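PDB 3CZ8: putative sporulation-specific glycosylase ydhD from Bacillus subtilis subsp. subtilis str. 168, which probably hydrolyses glycosidic bonds of a polysaccharide during sporulation, as a family 18 glycosyl hydrolase of the chitinase class II type, this chain being its TIM-barrel catalytic part. Local coordinates for residues I198-I209 and R290-L300. The protein carries 1 engineered substitution. Sequence-based numbering, arbitrary orientation. Where two conformers were deposited one is given.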
loop_
_atom_site.group_PDB
_atom_site.type_symbol
_atom_site.label_atom_id
_atom_site.label_comp_id
_atom_site.label_asym_id
_atom_site.label_seq_id
_atom_site.Cartn_x
_atom_site.Cartn_y
_atom_site.Cartn_z
ATOM N N ILE A 198 -7.216 -13.708 -17.857
ATOM C CA ILE A 198 -6.186 -13.809 -18.896
ATOM C C ILE A 198 -6.795 -13.849 -20.308
ATOM O O ILE A 198 -6.149 -13.465 -21.288
ATOM C CB ILE A 198 -5.227 -15.009 -18.623
ATOM C CG1 ILE A 198 -3.810 -14.725 -19.152
ATOM C CG2 ILE A 198 -5.828 -16.337 -19.118
ATOM C CD1 ILE A 198 -3.465 -15.415 -20.458
ATOM N N THR A 199 -8.054 -14.280 -20.375
ATOM C CA THR A 199 -8.841 -14.308 -21.598
ATOM C C THR A 199 -9.106 -12.892 -22.117
ATOM O O THR A 199 -8.980 -12.628 -23.312
ATOM C CB THR A 199 -10.177 -15.070 -21.384
ATOM O OG1 THR A 199 -10.844 -14.567 -20.218
ATOM C CG2 THR A 199 -9.923 -16.562 -21.199
ATOM N N GLU A 200 -9.443 -11.977 -21.214
ATOM C CA GLU A 200 -9.705 -10.596 -21.605
ATOM C C GLU A 200 -8.424 -9.786 -21.850
ATOM O O GLU A 200 -8.433 -8.827 -22.623
ATOM C CB GLU A 200 -10.617 -9.908 -20.586
ATOM C CG GLU A 200 -12.020 -10.499 -20.472
ATOM C CD GLU A 200 -12.792 -10.511 -21.790
ATOM O OE1 GLU A 200 -12.841 -9.467 -22.483
ATOM O OE2 GLU A 200 -13.361 -11.572 -22.124
ATOM N N ILE A 201 -7.336 -10.179 -21.188
ATOM C CA ILE A 201 -6.012 -9.586 -21.402
ATOM C C ILE A 201 -5.520 -9.924 -22.811
ATOM O O ILE A 201 -5.004 -9.053 -23.520
ATOM C CB ILE A 201 -4.997 -10.058 -20.312
ATOM C CG1 ILE A 201 -5.350 -9.446 -18.953
ATOM C CG2 ILE A 201 -3.547 -9.700 -20.671
ATOM C CD1 ILE A 201 -4.661 -10.128 -17.802
ATOM N N ARG A 202 -5.705 -11.188 -23.195
ATOM C CA ARG A 202 -5.434 -11.692 -24.548
ATOM C C ARG A 202 -6.130 -10.840 -25.606
ATOM O O ARG A 202 -5.484 -10.345 -26.529
ATOM C CB ARG A 202 -5.905 -13.146 -24.662
ATOM C CG ARG A 202 -5.793 -13.773 -26.054
ATOM C CD ARG A 202 -4.522 -14.586 -26.198
ATOM N NE ARG A 202 -4.449 -15.650 -25.201
ATOM C CZ ARG A 202 -3.338 -16.303 -24.873
ATOM N NH1 ARG A 202 -2.182 -16.008 -25.463
ATOM N NH2 ARG A 202 -3.384 -17.252 -23.943
ATOM N N ARG A 203 -7.444 -10.670 -25.444
ATOM C CA ARG A 203 -8.267 -9.852 -26.335
ATOM C C ARG A 203 -7.828 -8.390 -26.381
ATOM O O ARG A 203 -7.812 -7.789 -27.454
ATOM C CB ARG A 203 -9.740 -9.935 -25.932
ATOM C CG ARG A 203 -10.456 -11.187 -26.393
ATOM C CD ARG A 203 -11.796 -11.325 -25.687
ATOM N NE ARG A 203 -12.510 -12.536 -26.089
ATOM C CZ ARG A 203 -12.359 -13.733 -25.523
ATOM N NH1 ARG A 203 -11.510 -13.908 -24.517
ATOM N NH2 ARG A 203 -13.062 -14.765 -25.971
ATOM N N THR A 204 -7.479 -7.834 -25.216
ATOM C CA THR A 204 -6.988 -6.454 -25.100
ATOM C C THR A 204 -5.695 -6.271 -25.889
ATOM O O THR A 204 -5.576 -5.323 -26.669
ATOM C CB THR A 204 -6.769 -6.047 -23.618
ATOM O OG1 THR A 204 -8.003 -6.176 -22.904
ATOM C CG2 THR A 204 -6.276 -4.605 -23.502
ATOM N N ILE A 205 -4.751 -7.195 -25.697
ATOM C CA ILE A 205 -3.474 -7.183 -26.412
ATOM C C ILE A 205 -3.695 -7.279 -27.932
ATOM O O ILE A 205 -3.155 -6.468 -28.689
ATOM C CB ILE A 205 -2.524 -8.303 -25.903
ATOM C CG1 ILE A 205 -1.997 -7.965 -24.500
ATOM C CG2 ILE A 205 -1.329 -8.487 -26.837
ATOM C CD1 ILE A 205 -1.340 -9.140 -23.789
ATOM N N GLU A 206 -4.537 -8.231 -28.345
ATOM C CA GLU A 206 -4.835 -8.505 -29.755
ATOM C C GLU A 206 -5.419 -7.284 -30.465
ATOM O O GLU A 206 -5.076 -7.006 -31.615
ATOM C CB GLU A 206 -5.804 -9.688 -29.866
ATOM C CG GLU A 206 -5.475 -10.682 -30.978
ATOM C CD GLU A 206 -4.621 -11.840 -30.492
ATOM O OE1 GLU A 206 -5.069 -12.585 -29.594
ATOM O OE2 GLU A 206 -3.504 -12.017 -31.017
ATOM N N PHE A 207 -6.287 -6.563 -29.758
ATOM C CA PHE A 207 -6.863 -5.308 -30.229
ATOM C C PHE A 207 -5.819 -4.185 -30.298
ATOM O O PHE A 207 -5.865 -3.347 -31.201
ATOM C CB PHE A 207 -8.033 -4.918 -29.316
ATOM C CG PHE A 207 -8.649 -3.579 -29.626
ATOM C CD1 PHE A 207 -9.536 -3.434 -30.691
ATOM C CD2 PHE A 207 -8.376 -2.470 -28.826
ATOM C CE1 PHE A 207 -10.119 -2.202 -30.972
ATOM C CE2 PHE A 207 -8.956 -1.238 -29.095
ATOM C CZ PHE A 207 -9.835 -1.103 -30.171
ATOM N N THR A 208 -4.881 -4.183 -29.351
ATOM C CA THR A 208 -3.861 -3.133 -29.260
ATOM C C THR A 208 -2.696 -3.289 -30.255
ATOM O O THR A 208 -2.235 -2.306 -30.834
ATOM C CB THR A 208 -3.300 -3.013 -27.820
ATOM O OG1 THR A 208 -4.373 -3.100 -26.880
ATOM C CG2 THR A 208 -2.607 -1.682 -27.631
ATOM N N ILE A 209 -2.227 -4.519 -30.455
ATOM C CA ILE A 209 -1.094 -4.786 -31.353
ATOM C C ILE A 209 -1.443 -4.623 -32.843
ATOM O O ILE A 209 -0.561 -4.647 -33.704
ATOM C CB ILE A 209 -0.472 -6.186 -31.110
ATOM C CG1 ILE A 209 -1.488 -7.286 -31.441
ATOM C CG2 ILE A 209 0.083 -6.282 -29.682
ATOM C CD1 ILE A 209 -1.011 -8.687 -31.191
ATOM N N ARG A 290 1.735 -15.575 -15.287
ATOM C CA ARG A 290 1.016 -15.697 -16.557
ATOM C C ARG A 290 0.875 -14.374 -17.305
ATOM O O ARG A 290 0.813 -14.358 -18.533
ATOM C CB ARG A 290 -0.369 -16.330 -16.346
ATOM C CG ARG A 290 -0.372 -17.861 -16.260
ATOM C CD ARG A 290 0.012 -18.524 -17.591
ATOM N NE ARG A 290 -1.004 -18.338 -18.631
ATOM C CZ ARG A 290 -1.737 -19.315 -19.162
ATOM N NH1 ARG A 290 -2.633 -19.033 -20.099
ATOM N NH2 ARG A 290 -1.579 -20.574 -18.768
ATOM N N LYS A 291 0.830 -13.270 -16.561
ATOM C CA LYS A 291 0.768 -11.940 -17.153
ATOM C C LYS A 291 2.109 -11.503 -17.754
ATOM O O LYS A 291 2.132 -10.909 -18.834
ATOM C CB LYS A 291 0.260 -10.920 -16.133
ATOM C CG LYS A 291 -1.237 -10.975 -15.913
ATOM C CD LYS A 291 -1.597 -10.364 -14.582
ATOM C CE LYS A 291 -3.094 -10.186 -14.418
ATOM N NZ LYS A 291 -3.872 -11.463 -14.440
ATOM N N MET A 292 3.215 -11.791 -17.063
ATOM C CA MET A 292 4.550 -11.576 -17.631
ATOM C C MET A 292 4.799 -12.516 -18.822
ATOM O O MET A 292 5.477 -12.146 -19.776
ATOM C CB MET A 292 5.648 -11.706 -16.563
ATOM C CG MET A 292 7.079 -11.424 -17.060
ATOM S SD MET A 292 7.306 -9.896 -18.011
ATOM C CE MET A 292 8.072 -8.824 -16.817
ATOM N N GLN A 293 4.212 -13.709 -18.762
ATOM C CA GLN A 293 4.283 -14.691 -19.838
ATOM C C GLN A 293 3.605 -14.222 -21.129
ATOM O O GLN A 293 4.173 -14.385 -22.205
ATOM C CB GLN A 293 3.691 -16.026 -19.385
ATOM C CG GLN A 293 4.655 -16.909 -18.607
ATOM C CD GLN A 293 3.990 -18.171 -18.079
ATOM O OE1 GLN A 293 3.214 -18.823 -18.785
ATOM N NE2 GLN A 293 4.289 -18.519 -16.829
ATOM N N ILE A 294 2.413 -13.632 -21.016
ATOM C CA ILE A 294 1.695 -13.114 -22.190
ATOM C C ILE A 294 2.309 -11.816 -22.729
ATOM O O ILE A 294 2.144 -11.476 -23.903
ATOM C CB ILE A 294 0.161 -12.985 -21.946
ATOM C CG1 ILE A 294 -0.596 -13.064 -23.276
ATOM C CG2 ILE A 294 -0.189 -11.723 -21.149
ATOM C CD1 ILE A 294 -2.076 -13.302 -23.151
ATOM N N VAL A 295 3.031 -11.106 -21.865
ATOM C CA VAL A 295 3.807 -9.942 -22.268
ATOM C C VAL A 295 4.988 -10.409 -23.122
ATOM O O VAL A 295 5.278 -9.814 -24.168
ATOM C CB VAL A 295 4.242 -9.099 -21.036
ATOM C CG1 VAL A 295 5.491 -8.255 -21.313
ATOM C CG2 VAL A 295 3.086 -8.209 -20.580
ATOM N N ARG A 296 5.620 -11.500 -22.693
ATOM C CA ARG A 296 6.752 -12.090 -23.404
ATOM C C ARG A 296 6.328 -12.770 -24.705
ATOM O O ARG A 296 7.036 -12.676 -25.706
ATOM C CB ARG A 296 7.499 -13.077 -22.504
ATOM C CG ARG A 296 8.316 -12.413 -21.409
ATOM C CD ARG A 296 8.898 -13.437 -20.447
ATOM N NE ARG A 296 10.142 -14.014 -20.949
ATOM C CZ ARG A 296 10.861 -14.933 -20.309
ATOM N NH1 ARG A 296 10.465 -15.400 -19.131
ATOM N NH2 ARG A 296 11.981 -15.388 -20.855
ATOM N N GLU A 297 5.175 -13.442 -24.671
ATOM C CA GLU A 297 4.566 -14.088 -25.839
ATOM C C GLU A 297 4.313 -13.104 -26.992
ATOM O O GLU A 297 4.540 -13.431 -28.155
ATOM C CB GLU A 297 3.252 -14.777 -25.439
ATOM C CG GLU A 297 2.567 -15.577 -26.557
ATOM C CD GLU A 297 1.126 -15.980 -26.238
ATOM O OE1 GLU A 297 0.352 -16.205 -27.195
ATOM O OE2 GLU A 297 0.761 -16.081 -25.046
ATOM N N TYR A 298 3.856 -11.900 -26.661
ATOM C CA TYR A 298 3.508 -10.910 -27.671
ATOM C C TYR A 298 4.590 -9.861 -27.899
ATOM O O TYR A 298 4.330 -8.848 -28.562
ATOM C CB TYR A 298 2.189 -10.233 -27.311
ATOM C CG TYR A 298 0.973 -11.066 -27.613
ATOM C CD1 TYR A 298 0.398 -11.882 -26.644
ATOM C CD2 TYR A 298 0.387 -11.030 -28.874
ATOM C CE1 TYR A 298 -0.734 -12.644 -26.927
ATOM C CE2 TYR A 298 -0.743 -11.782 -29.164
ATOM C CZ TYR A 298 -1.298 -12.584 -28.191
ATOM O OH TYR A 298 -2.417 -13.324 -28.494
ATOM N N ARG A 299 5.785 -10.125 -27.352
ATOM C CA ARG A 299 6.944 -9.228 -27.462
ATOM C C ARG A 299 6.641 -7.789 -27.029
ATOM O O ARG A 299 7.116 -6.822 -27.639
ATOM C CB ARG A 299 7.544 -9.271 -28.876
ATOM C CG ARG A 299 8.564 -10.374 -29.101
ATOM C CD ARG A 299 9.108 -10.326 -30.524
ATOM N NE ARG A 299 10.567 -10.415 -30.548
ATOM C CZ ARG A 299 11.384 -9.365 -30.506
ATOM N NH1 ARG A 299 12.697 -9.546 -30.526
ATOM N NH2 ARG A 299 10.893 -8.129 -30.445
ATOM N N LEU A 300 5.852 -7.650 -25.965
ATOM C CA LEU A 300 5.468 -6.342 -25.432
ATOM C C LEU A 300 6.597 -5.736 -24.600
ATOM O O LEU A 300 7.539 -6.436 -24.234
ATOM C CB LEU A 300 4.189 -6.479 -24.605
ATOM C CG LEU A 300 2.822 -6.232 -25.257
ATOM C CD1 LEU A 300 2.758 -6.449 -26.776
ATOM C CD2 LEU A 300 1.748 -7.027 -24.540
#
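Ile294 is the knob of this helix pair, its side chain set in a hole on helix 198-208 framed by Ile198, Ile201, Arg202 and Ile205. Its CG1 stands anti to the backbone N (chi1 -155°), which carries CD1 forward to Ile198 CD1, 3.7 Å away, while CG2 rests against both Ile201 CG2 and Ile205 CD1. Where helix 285-297 ends in a Schellman motif, Ile205 is the bump, received among Ile294, Tyr298 and Leu300: its CG2 bears on one face of the Tyr298 ring, a CH-pi contact 3.7 Å from the centroid, and its CD1 meets Leu300 CD2 at 3.8 Å. Ile209 CD1 comes up to the same ring at CD2, 3.6 Å off.

Arg202 roofs the knob. Bent at chi2 and chi3, it lays one guanidinium face over Ile294 CD1 and sends NH1 to Glu297 OE2, a 3.0 Å salt bridge on the syn side whose N-H...O angle of 137° is far from straight. Replaced by alanine, it would probably leave Glu297 without this mate and one side of Ile294 uncovered. Tyr298 OH adds a weak hydrogen bond to Glu206 OE2.

The helices, 24° from parallel, are neighbours on the outside of the TIM barrel; Leu300 and Val295 reach strand 217-220. Greasy toward the barrel and charged along its outer margin, the interface probably draws its cohesion mainly from apolar fit, while Glu297 probably eases the approach of Arg202 NH2 to Arg290 NH1, 4.3 Å apart.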